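Local coordinates for protein poly(ADP-ribose) glycohydrolase (Thermomonospora curvata, PDB 3SIG) that hydrolyses the ribose-ribose glycosidic bonds of poly(ADP-ribose), and holds the product ADP-ribose in a macrodomain-type pocket, at residues A6-T11 with G102-G107; R39-Y44 with Y122-A127; R80-A85 with E166-A171; K202-A207 with G244-R249. All coordinates share one frame; numbering follows the deposited sequence.

Contact 1. Residues A6-T11 with G102-G107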
# COMPACT_ATOMS: atom_id res chain seq x y z
N ALA A 6 0.70 -5.50 -20.95
CA ALA A 6 1.80 -6.39 -21.30
C ALA A 6 2.74 -6.62 -20.11
O ALA A 6 3.15 -7.74 -19.85
CB ALA A 6 2.58 -5.86 -22.50
N ILE A 7 3.07 -5.55 -19.40
CA ILE A 7 3.92 -5.66 -18.23
C ILE A 7 3.27 -6.53 -17.14
O ILE A 7 3.90 -7.43 -16.58
CB ILE A 7 4.26 -4.28 -17.68
CG1 ILE A 7 5.23 -3.58 -18.64
CG2 ILE A 7 4.87 -4.41 -16.31
CD1 ILE A 7 5.41 -2.13 -18.33
N ALA A 8 1.98 -6.29 -16.90
CA ALA A 8 1.25 -7.13 -15.95
C ALA A 8 1.28 -8.60 -16.30
O ALA A 8 1.53 -9.43 -15.42
CB ALA A 8 -0.17 -6.67 -15.84
N ALA A 9 1.07 -8.95 -17.56
CA ALA A 9 1.11 -10.34 -17.95
C ALA A 9 2.52 -10.91 -17.77
O ALA A 9 2.67 -12.07 -17.40
CB ALA A 9 0.64 -10.48 -19.42
N GLU A 10 3.53 -10.12 -18.09
CA GLU A 10 4.91 -10.58 -17.91
C GLU A 10 5.19 -10.86 -16.42
O GLU A 10 5.82 -11.85 -16.07
CB GLU A 10 5.90 -9.55 -18.42
CG GLU A 10 7.35 -10.05 -18.37
CD GLU A 10 8.34 -9.02 -18.85
OE1 GLU A 10 8.51 -7.98 -18.20
OE2 GLU A 10 8.98 -9.27 -19.89
N THR A 11 4.68 -9.99 -15.56
CA THR A 11 4.87 -10.19 -14.13
C THR A 11 4.19 -11.48 -13.67
O THR A 11 4.77 -12.26 -12.92
CB THR A 11 4.37 -8.99 -13.36
OG1 THR A 11 5.26 -7.91 -13.64
CG2 THR A 11 4.35 -9.25 -11.83
N GLY A 102 -6.06 -4.84 -7.98
CA GLY A 102 -6.94 -3.93 -8.68
C GLY A 102 -7.14 -4.36 -10.11
O GLY A 102 -7.37 -5.52 -10.40
N GLY A 103 -7.06 -3.40 -11.02
CA GLY A 103 -7.21 -3.68 -12.44
C GLY A 103 -5.90 -3.94 -13.18
O GLY A 103 -5.78 -3.65 -14.38
N PHE A 104 -4.86 -4.43 -12.50
CA PHE A 104 -3.56 -4.38 -13.13
C PHE A 104 -3.51 -5.17 -14.42
O PHE A 104 -2.85 -4.73 -15.37
CB PHE A 104 -2.42 -4.73 -12.16
CG PHE A 104 -2.14 -6.19 -11.95
CD1 PHE A 104 -3.04 -7.01 -11.27
CD2 PHE A 104 -0.92 -6.72 -12.33
CE1 PHE A 104 -2.74 -8.34 -11.05
CE2 PHE A 104 -0.60 -8.03 -12.08
CZ PHE A 104 -1.52 -8.85 -11.45
N LEU A 105 -4.17 -6.33 -14.47
CA LEU A 105 -4.11 -7.17 -15.66
C LEU A 105 -4.86 -6.61 -16.84
O LEU A 105 -4.60 -7.02 -17.97
CB LEU A 105 -4.51 -8.60 -15.34
CG LEU A 105 -3.40 -9.36 -14.59
CD1 LEU A 105 -4.01 -10.55 -13.81
CD2 LEU A 105 -2.29 -9.81 -15.49
N SER A 106 -5.76 -5.66 -16.61
CA SER A 106 -6.40 -4.95 -17.71
C SER A 106 -5.66 -3.68 -18.10
O SER A 106 -6.13 -2.91 -18.93
CB SER A 106 -7.82 -4.55 -17.28
OG SER A 106 -8.57 -5.68 -16.90
N GLY A 107 -4.53 -3.43 -17.45
CA GLY A 107 -3.74 -2.25 -17.75
C GLY A 107 -4.19 -0.98 -17.07
O GLY A 107 -3.81 0.13 -17.48

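Contact 2. Residues R39-Y44 with Y122-A127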
# COMPACT_ATOMS: atom_id res chain seq x y z
N ARG A 39 3.40 -17.56 1.95
CA ARG A 39 3.20 -18.39 3.15
C ARG A 39 3.10 -17.57 4.43
O ARG A 39 2.46 -18.01 5.39
CB ARG A 39 4.33 -19.42 3.29
CG ARG A 39 4.30 -20.49 2.24
CD ARG A 39 5.32 -21.62 2.52
NE ARG A 39 4.83 -22.58 3.52
CZ ARG A 39 5.43 -22.88 4.67
NH1 ARG A 39 6.59 -22.33 4.99
NH2 ARG A 39 4.88 -23.75 5.49
N GLY A 40 3.69 -16.39 4.42
CA GLY A 40 3.67 -15.49 5.57
C GLY A 40 2.52 -14.50 5.57
O GLY A 40 2.36 -13.70 6.48
N THR A 41 1.72 -14.52 4.50
CA THR A 41 0.60 -13.57 4.38
C THR A 41 -0.48 -13.84 5.39
O THR A 41 -0.85 -15.00 5.58
CB THR A 41 0.05 -13.61 2.96
OG1 THR A 41 1.06 -13.16 2.05
CG2 THR A 41 -1.18 -12.78 2.77
N ARG A 42 -0.99 -12.80 6.02
CA ARG A 42 -1.99 -12.94 7.05
C ARG A 42 -3.14 -11.99 6.82
O ARG A 42 -2.97 -10.82 6.48
CB ARG A 42 -1.37 -12.69 8.43
CG ARG A 42 -0.42 -13.85 8.90
CD ARG A 42 -1.06 -15.27 8.83
NE ARG A 42 -0.17 -16.39 9.24
CZ ARG A 42 0.54 -17.17 8.41
NH1 ARG A 42 0.53 -16.96 7.10
NH2 ARG A 42 1.29 -18.16 8.89
N LEU A 43 -4.34 -12.49 7.03
CA LEU A 43 -5.54 -11.66 7.08
C LEU A 43 -5.83 -11.27 8.51
O LEU A 43 -5.95 -12.13 9.37
CB LEU A 43 -6.71 -12.45 6.49
CG LEU A 43 -8.06 -11.73 6.57
CD1 LEU A 43 -8.09 -10.42 5.82
CD2 LEU A 43 -9.12 -12.66 6.02
N TYR A 44 -5.94 -9.98 8.77
CA TYR A 44 -6.39 -9.46 10.06
C TYR A 44 -7.81 -8.97 9.96
O TYR A 44 -8.11 -8.08 9.15
CB TYR A 44 -5.53 -8.26 10.44
CG TYR A 44 -4.24 -8.68 11.01
CD1 TYR A 44 -4.15 -8.98 12.36
CD2 TYR A 44 -3.09 -8.72 10.25
CE1 TYR A 44 -2.97 -9.37 12.91
CE2 TYR A 44 -1.89 -9.12 10.79
CZ TYR A 44 -1.85 -9.45 12.13
OH TYR A 44 -0.68 -9.85 12.73
N TYR A 122 0.77 -9.48 -5.97
CA TYR A 122 -0.41 -10.24 -6.43
C TYR A 122 -0.40 -11.67 -5.95
O TYR A 122 -1.45 -12.22 -5.67
CB TYR A 122 -0.46 -10.20 -7.95
CG TYR A 122 -1.48 -11.05 -8.69
CD1 TYR A 122 -2.83 -10.83 -8.56
CD2 TYR A 122 -1.05 -12.01 -9.60
CE1 TYR A 122 -3.73 -11.57 -9.34
CE2 TYR A 122 -1.94 -12.72 -10.34
CZ TYR A 122 -3.24 -12.49 -10.19
OH TYR A 122 -4.12 -13.23 -10.98
N ALA A 123 0.78 -12.30 -5.91
CA ALA A 123 0.84 -13.68 -5.46
C ALA A 123 0.37 -13.77 -4.01
O ALA A 123 -0.24 -14.75 -3.64
CB ALA A 123 2.24 -14.22 -5.58
N SER A 124 0.69 -12.76 -3.19
CA SER A 124 0.22 -12.71 -1.82
C SER A 124 -1.29 -12.46 -1.73
O SER A 124 -2.02 -13.19 -1.08
CB SER A 124 1.01 -11.62 -1.08
OG SER A 124 0.46 -11.38 0.21
N LEU A 125 -1.74 -11.38 -2.37
CA LEU A 125 -3.15 -10.98 -2.25
C LEU A 125 -4.10 -12.01 -2.85
O LEU A 125 -5.19 -12.25 -2.29
CB LEU A 125 -3.38 -9.62 -2.87
CG LEU A 125 -2.52 -8.50 -2.35
CD1 LEU A 125 -2.91 -7.16 -3.02
CD2 LEU A 125 -2.65 -8.42 -0.83
N ARG A 126 -3.70 -12.65 -3.94
CA ARG A 126 -4.60 -13.59 -4.59
C ARG A 126 -4.83 -14.81 -3.71
O ARG A 126 -5.82 -15.52 -3.91
CB ARG A 126 -4.07 -14.01 -5.97
CG ARG A 126 -3.02 -15.10 -5.86
CD ARG A 126 -1.76 -14.88 -6.57
NE ARG A 126 -1.80 -15.24 -7.97
CZ ARG A 126 -0.87 -15.95 -8.61
NH1 ARG A 126 0.20 -16.46 -8.01
NH2 ARG A 126 -1.03 -16.17 -9.90
N ALA A 127 -3.95 -15.03 -2.73
CA ALA A 127 -4.07 -16.13 -1.79
C ALA A 127 -4.98 -15.85 -0.60
O ALA A 127 -5.12 -16.69 0.31
CB ALA A 127 -2.69 -16.53 -1.31

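Contact 3. Residues R80-A85 with E166-A171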
# COMPACT_ATOMS: atom_id res chain seq x y z
N ARG A 80 14.54 3.66 -1.70
CA ARG A 80 15.47 4.58 -1.07
C ARG A 80 15.72 4.18 0.37
O ARG A 80 16.86 4.10 0.83
CB ARG A 80 14.96 6.01 -1.19
CG ARG A 80 15.81 7.01 -0.43
CD ARG A 80 15.40 8.46 -0.67
NE ARG A 80 14.00 8.74 -0.32
CZ ARG A 80 13.59 9.20 0.86
NH1 ARG A 80 14.45 9.44 1.84
NH2 ARG A 80 12.31 9.45 1.07
N LEU A 81 14.65 3.97 1.12
CA LEU A 81 14.80 3.60 2.52
C LEU A 81 15.47 2.24 2.68
O LEU A 81 16.29 2.05 3.58
CB LEU A 81 13.44 3.61 3.20
CG LEU A 81 12.99 4.96 3.80
CD1 LEU A 81 13.05 6.15 2.84
CD2 LEU A 81 11.59 4.80 4.43
N THR A 82 15.16 1.30 1.81
CA THR A 82 15.69 -0.05 1.93
C THR A 82 17.20 -0.04 1.68
O THR A 82 17.94 -0.78 2.34
CB THR A 82 14.99 -0.99 0.95
OG1 THR A 82 13.62 -1.09 1.32
CG2 THR A 82 15.60 -2.39 1.02
N GLY A 83 17.69 0.86 0.85
CA GLY A 83 19.13 0.95 0.59
C GLY A 83 19.90 1.50 1.78
O GLY A 83 21.13 1.30 1.88
N ALA A 84 19.21 2.19 2.69
CA ALA A 84 19.88 2.98 3.74
C ALA A 84 20.00 2.27 5.07
O ALA A 84 20.79 2.70 5.90
CB ALA A 84 19.13 4.32 3.94
N ALA A 85 19.27 1.18 5.28
CA ALA A 85 19.31 0.45 6.54
C ALA A 85 18.69 -0.93 6.36
O ALA A 85 17.90 -1.10 5.45
CB ALA A 85 18.57 1.21 7.63
N GLU A 166 18.89 -5.98 -9.00
CA GLU A 166 18.85 -6.49 -7.64
C GLU A 166 17.49 -6.15 -7.03
O GLU A 166 17.21 -5.01 -6.75
CB GLU A 166 19.95 -5.83 -6.81
CG GLU A 166 19.95 -6.20 -5.33
CD GLU A 166 20.38 -7.63 -5.09
OE1 GLU A 166 21.54 -7.97 -5.43
OE2 GLU A 166 19.57 -8.42 -4.57
N PRO A 167 16.66 -7.16 -6.86
CA PRO A 167 15.37 -6.95 -6.20
C PRO A 167 15.54 -6.62 -4.72
O PRO A 167 16.55 -6.90 -4.12
CB PRO A 167 14.67 -8.30 -6.37
CG PRO A 167 15.81 -9.28 -6.64
CD PRO A 167 16.87 -8.55 -7.28
N TYR A 168 14.53 -6.00 -4.15
CA TYR A 168 14.53 -5.70 -2.72
C TYR A 168 13.22 -6.17 -2.16
O TYR A 168 12.29 -6.35 -2.90
CB TYR A 168 14.82 -4.21 -2.46
CG TYR A 168 13.83 -3.23 -3.03
CD1 TYR A 168 13.83 -2.91 -4.36
CD2 TYR A 168 12.85 -2.66 -2.23
CE1 TYR A 168 12.93 -2.04 -4.90
CE2 TYR A 168 11.95 -1.79 -2.75
CZ TYR A 168 11.96 -1.47 -4.08
OH TYR A 168 11.04 -0.56 -4.61
N ARG A 169 13.13 -6.35 -0.86
CA ARG A 169 11.92 -6.80 -0.22
C ARG A 169 11.33 -5.77 0.72
O ARG A 169 12.05 -5.11 1.46
CB ARG A 169 12.17 -8.08 0.56
CG ARG A 169 12.46 -9.28 -0.35
CD ARG A 169 12.45 -10.63 0.39
NE ARG A 169 13.65 -10.73 1.20
CZ ARG A 169 13.92 -11.76 2.00
NH1 ARG A 169 13.08 -12.77 2.09
NH2 ARG A 169 15.05 -11.77 2.71
N VAL A 170 10.00 -5.64 0.67
CA VAL A 170 9.25 -4.79 1.60
C VAL A 170 8.06 -5.54 2.10
O VAL A 170 7.58 -6.48 1.43
CB VAL A 170 8.76 -3.50 0.91
CG1 VAL A 170 9.93 -2.77 0.23
CG2 VAL A 170 7.70 -3.78 -0.13
N ALA A 171 7.49 -5.11 3.21
CA ALA A 171 6.18 -5.59 3.63
C ALA A 171 5.12 -4.67 3.07
O ALA A 171 5.30 -3.44 2.99
CB ALA A 171 6.08 -5.64 5.13
O HOH W 1 12.60 -3.01 3.04

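Contact 4. Residues K202-A207 with G244-R249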
# COMPACT_ATOMS: atom_id res chain seq x y z
N LYS A 202 -5.47 1.25 12.65
CA LYS A 202 -5.26 -0.19 12.54
C LYS A 202 -4.13 -0.56 11.59
O LYS A 202 -3.36 -1.50 11.84
CB LYS A 202 -6.60 -0.88 12.19
CG LYS A 202 -7.58 -0.83 13.30
CD LYS A 202 -8.94 -1.39 12.94
CE LYS A 202 -9.84 -1.45 14.16
NZ LYS A 202 -11.17 -2.03 13.84
N VAL A 203 -4.00 0.18 10.50
CA VAL A 203 -2.85 0.00 9.62
C VAL A 203 -1.54 0.24 10.38
O VAL A 203 -0.59 -0.57 10.28
CB VAL A 203 -2.94 1.01 8.43
CG1 VAL A 203 -1.63 1.06 7.67
CG2 VAL A 203 -4.08 0.63 7.49
N LEU A 204 -1.46 1.34 11.13
CA LEU A 204 -0.26 1.64 11.89
C LEU A 204 -0.04 0.60 12.97
O LEU A 204 1.12 0.21 13.24
CB LEU A 204 -0.35 3.04 12.49
CG LEU A 204 -0.38 4.22 11.53
CD1 LEU A 204 -0.41 5.54 12.29
CD2 LEU A 204 0.75 4.19 10.64
N ALA A 205 -1.10 0.14 13.61
CA ALA A 205 -0.93 -0.89 14.63
C ALA A 205 -0.37 -2.16 14.03
O ALA A 205 0.48 -2.80 14.67
CB ALA A 205 -2.26 -1.17 15.34
N ALA A 206 -0.86 -2.57 12.87
CA ALA A 206 -0.34 -3.79 12.26
C ALA A 206 1.11 -3.63 11.89
O ALA A 206 1.92 -4.54 12.11
CB ALA A 206 -1.16 -4.14 11.06
N ALA A 207 1.49 -2.47 11.36
CA ALA A 207 2.89 -2.22 10.98
C ALA A 207 3.79 -2.32 12.20
O ALA A 207 4.85 -2.98 12.18
CB ALA A 207 3.04 -0.85 10.36
N GLY A 244 -0.41 12.12 19.66
CA GLY A 244 -1.36 11.12 19.20
C GLY A 244 -0.83 9.73 19.52
O GLY A 244 0.31 9.58 19.96
N PRO A 245 -1.66 8.69 19.31
CA PRO A 245 -1.33 7.36 19.80
C PRO A 245 -0.07 6.75 19.22
O PRO A 245 0.53 5.89 19.85
CB PRO A 245 -2.56 6.52 19.43
CG PRO A 245 -3.33 7.33 18.51
CD PRO A 245 -3.04 8.75 18.80
N PHE A 246 0.32 7.18 18.02
CA PHE A 246 1.54 6.68 17.38
C PHE A 246 2.69 7.70 17.38
O PHE A 246 3.68 7.49 16.70
CB PHE A 246 1.25 6.16 15.95
CG PHE A 246 0.44 4.90 15.96
CD1 PHE A 246 1.06 3.71 16.11
CD2 PHE A 246 -0.95 4.95 15.92
CE1 PHE A 246 0.31 2.53 16.17
CE2 PHE A 246 -1.69 3.78 15.99
CZ PHE A 246 -1.06 2.58 16.11
N ALA A 247 2.55 8.79 18.13
CA ALA A 247 3.60 9.78 18.20
C ALA A 247 4.86 9.13 18.72
O ALA A 247 4.85 8.49 19.77
CB ALA A 247 3.18 10.97 19.09
N GLY A 248 5.95 9.29 17.97
CA GLY A 248 7.24 8.76 18.35
C GLY A 248 7.44 7.26 18.24
O GLY A 248 8.51 6.77 18.58
N ARG A 249 6.45 6.52 17.74
CA ARG A 249 6.53 5.08 17.69
C ARG A 249 7.20 4.52 16.45
O ARG A 249 7.61 3.36 16.41
CB ARG A 249 5.14 4.47 17.84
CG ARG A 249 4.57 4.74 19.20
CD ARG A 249 3.44 3.79 19.54
NE ARG A 249 2.65 4.35 20.63
CZ ARG A 249 3.02 4.34 21.91
NH1 ARG A 249 4.17 3.79 22.27
NH2 ARG A 249 2.24 4.88 22.83

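Contact 1. Residues A6-T11 with G102-G107
Phe104 and Leu105 meet Ala8 through contrasting first torsions: CG of Phe104 lies between its backbone N and carbonyl carbon (chi1 83°), bringing ring atoms CD2 and CE2 within range of the methyl, whereas CG of Leu105 stands opposite its own carbonyl carbon (chi1 -75°), and the branch CD2 reaches helix 2-17. Both residues lie within the GGG-X6-8-QEE signature of PARG enzymes, directly after its glycines, which form part of the ADP-ribose pocket of this macrodomain fold. Here the chain tightens into a short 3-10 turn, whose Gly107 N bonds back to Phe104 O, and this turn leans on the N-terminal helix.

Ala8 carries the helix side of the contact. Its CB points at the turn and lies 3.6 Å from Phe104 CD2, approaching the ring obliquely. With only a methyl between them, the backbones come close, Ala8 CA lying 5.4 Å from Leu105 CA. Leu105, largely exposed, adds its CD2, 3.8 Å from Ala8 CB, and its CG rests on one face of the Phe104 ring, 3.7 Å above the plane. The ring is buried and also touches Glu113 and Ala116 of helix 111-118.

Gly102 touches the bound ADP-ribose, and Gly103 N is hydrogen-bonded to the Glu113 carboxylate, so the contact lies next to the pocket loop, with the side chain of Phe104 about 8 Å from the ligand. The nearest approach belongs to a backbone oxygen: Phe104 O lies 3.3 Å from Ala8 CB.

Contact 2. Residues R39-Y44 with Y122-A127
Thr41 and Ser124 join their two segments hydroxyl to hydroxyl, in a contact made almost wholly by these two side chains. From the Thr41 CA, the bond to CB heads for helix 121-125, and CB itself lies 3.6 Å from Ser124 OG. There the side chain forks. The methyl CG2 passes alongside the serine oxygen, 3.3 Å from Ser124 OG, and skirts the helix carbonyl Ser124 O at 4.0 Å. The other branch, OG1, makes the short hydrogen bond to Ser124 OG at 2.6 Å. Ser124 presents its oxygen by setting OG opposite the backbone N (chi1 171°).

Each hydroxyl has a further partner: Thr41 OG1 bonds to Ala37 O, and Ser124 OG bonds to Ser150 OG. The chain of polar atoms thus runs from the last turn of helix 31-39 through both side chains to strand 147-157. A valine here would probably keep much of the shape but leave Ala37 O and Ser124 OG each short of a hydrogen-bond partner.

Within the same segment, Arg42 NH1 donates to both Arg39 O and Thr41 O, each at 2.8 Å; the two oxygens lie close to the guanidinium plane, and the bond to Thr41 O is nearly straight at 165°, though NH1 stands above the carbonyl plane of Thr41.

Thr41 also packs on Val128 and on Ile148. It sits where helix 31-39 gives way to edge strand 42-44 of the central mixed sheet, antiparallel to strand 147-157, with helix 121-125 lying against the junction.

Contact 3. Residues R80-A85 with E166-A171
Helix 80-84, carrying Thr82, runs almost square to strand 167-171, carrying Tyr168, at 103° between their directions and 9.3 Å between axes at the closest point. This is the helix-on-sheet layer of the macrodomain: helix 74-84 lies against the central mixed sheet, to which the strand belongs.

Thr82 makes the contact from the helix side. Its methyl CG2 stands opposite the backbone N and reaches 4.0 Å from Tyr168 CB, while Thr82 OG1 lies 4.0 Å from Tyr168 CD2, coming to the ring from an oblique direction. Val170, two residues on along the strand, meets the same hydroxyl through CG1, 4.2 Å from Thr82 OG1. All of these are loose van der Waals approaches. The Tyr168 ring also lies against Leu75 and Arg79, and Val170 against Ala78, so successive turns of the helix rest on these two residues.

Arg169, whose CB points away from the helix, contributes its carbonyl. The polar end of Thr82 is well satisfied: OG1 bonds to Ala78 O, one turn earlier in the same helix, and also accepts a proton from a water. That water bridges Thr82 OG1 and Arg169 O, which are 4.3 Å apart, giving one proton to Thr82 OG1 at 2.8 Å and the other to Arg169 O at 2.7 Å.

Contact 4. Residues K202-A207 with G244-R249
Leu204 and Phe246 form the tight half of this contact, with the leucine over one face of the ring. Leu204 CB stands almost directly above the ring centre, 3.6 Å from the centroid and only 7° off the normal, a CH-pi contact. From the same side chain, Leu204 CD1 lies by the CB end of the ring, 3.7 Å from Phe246 CD2. At the far end, Phe246 CZ is pressed to the helix backbone, 3.5 Å from Ala205 N, with the methyl Ala205 CB 4.0 Å away. Leu204 and Ala205 thus meet the ring from its CG end to CZ, and Leu53 of helix 46-54 and Leu240 also touch it. Replacing Phe246 by alanine is likely to open a gap between turn and helix and leave Leu204 CB without the ring face it lies on.

The solvent side consists of Pro245, Gly248 and Arg249. Gly244 to Ala247 make a type I beta turn, and Arg249 folds back over it: Arg249 NE donates to Pro245 O at 2.7 Å, with a 163° N-H...O angle and in the carbonyl plane.

The loop follows helix 229-240 and leads into strand 252-256. It therefore belongs to a beta-alpha-beta crossover between the parallel neighbours 214-217 and 252-256, as in the layered macrodomain fold, with Phe246 inserted beside helix 189-209.

Overall arrangement
Contact 4 is fully buried where it touches, whereas contacts 1, 2 and 3 are each only partly so. Contacts 1 and 2 meet directly: Phe104 and Tyr122 pack edge-to-face, so the turn after the pocket glycines packs on helix 121-125. Contacts 2 and 3 reach the same central sheet, at edge strand 42-44 and at inner strand 163-175. Their chemistry differs with place: contacts 1 and 4 are apolar, a methyl set obliquely against a ring and a methylene over a ring face, while contact 2 relies on paired hydroxyls and contact 3 on a bridging water. Contacts 1 and 4 lie on opposite sides of the chain's centre, about 33 Å apart between centres.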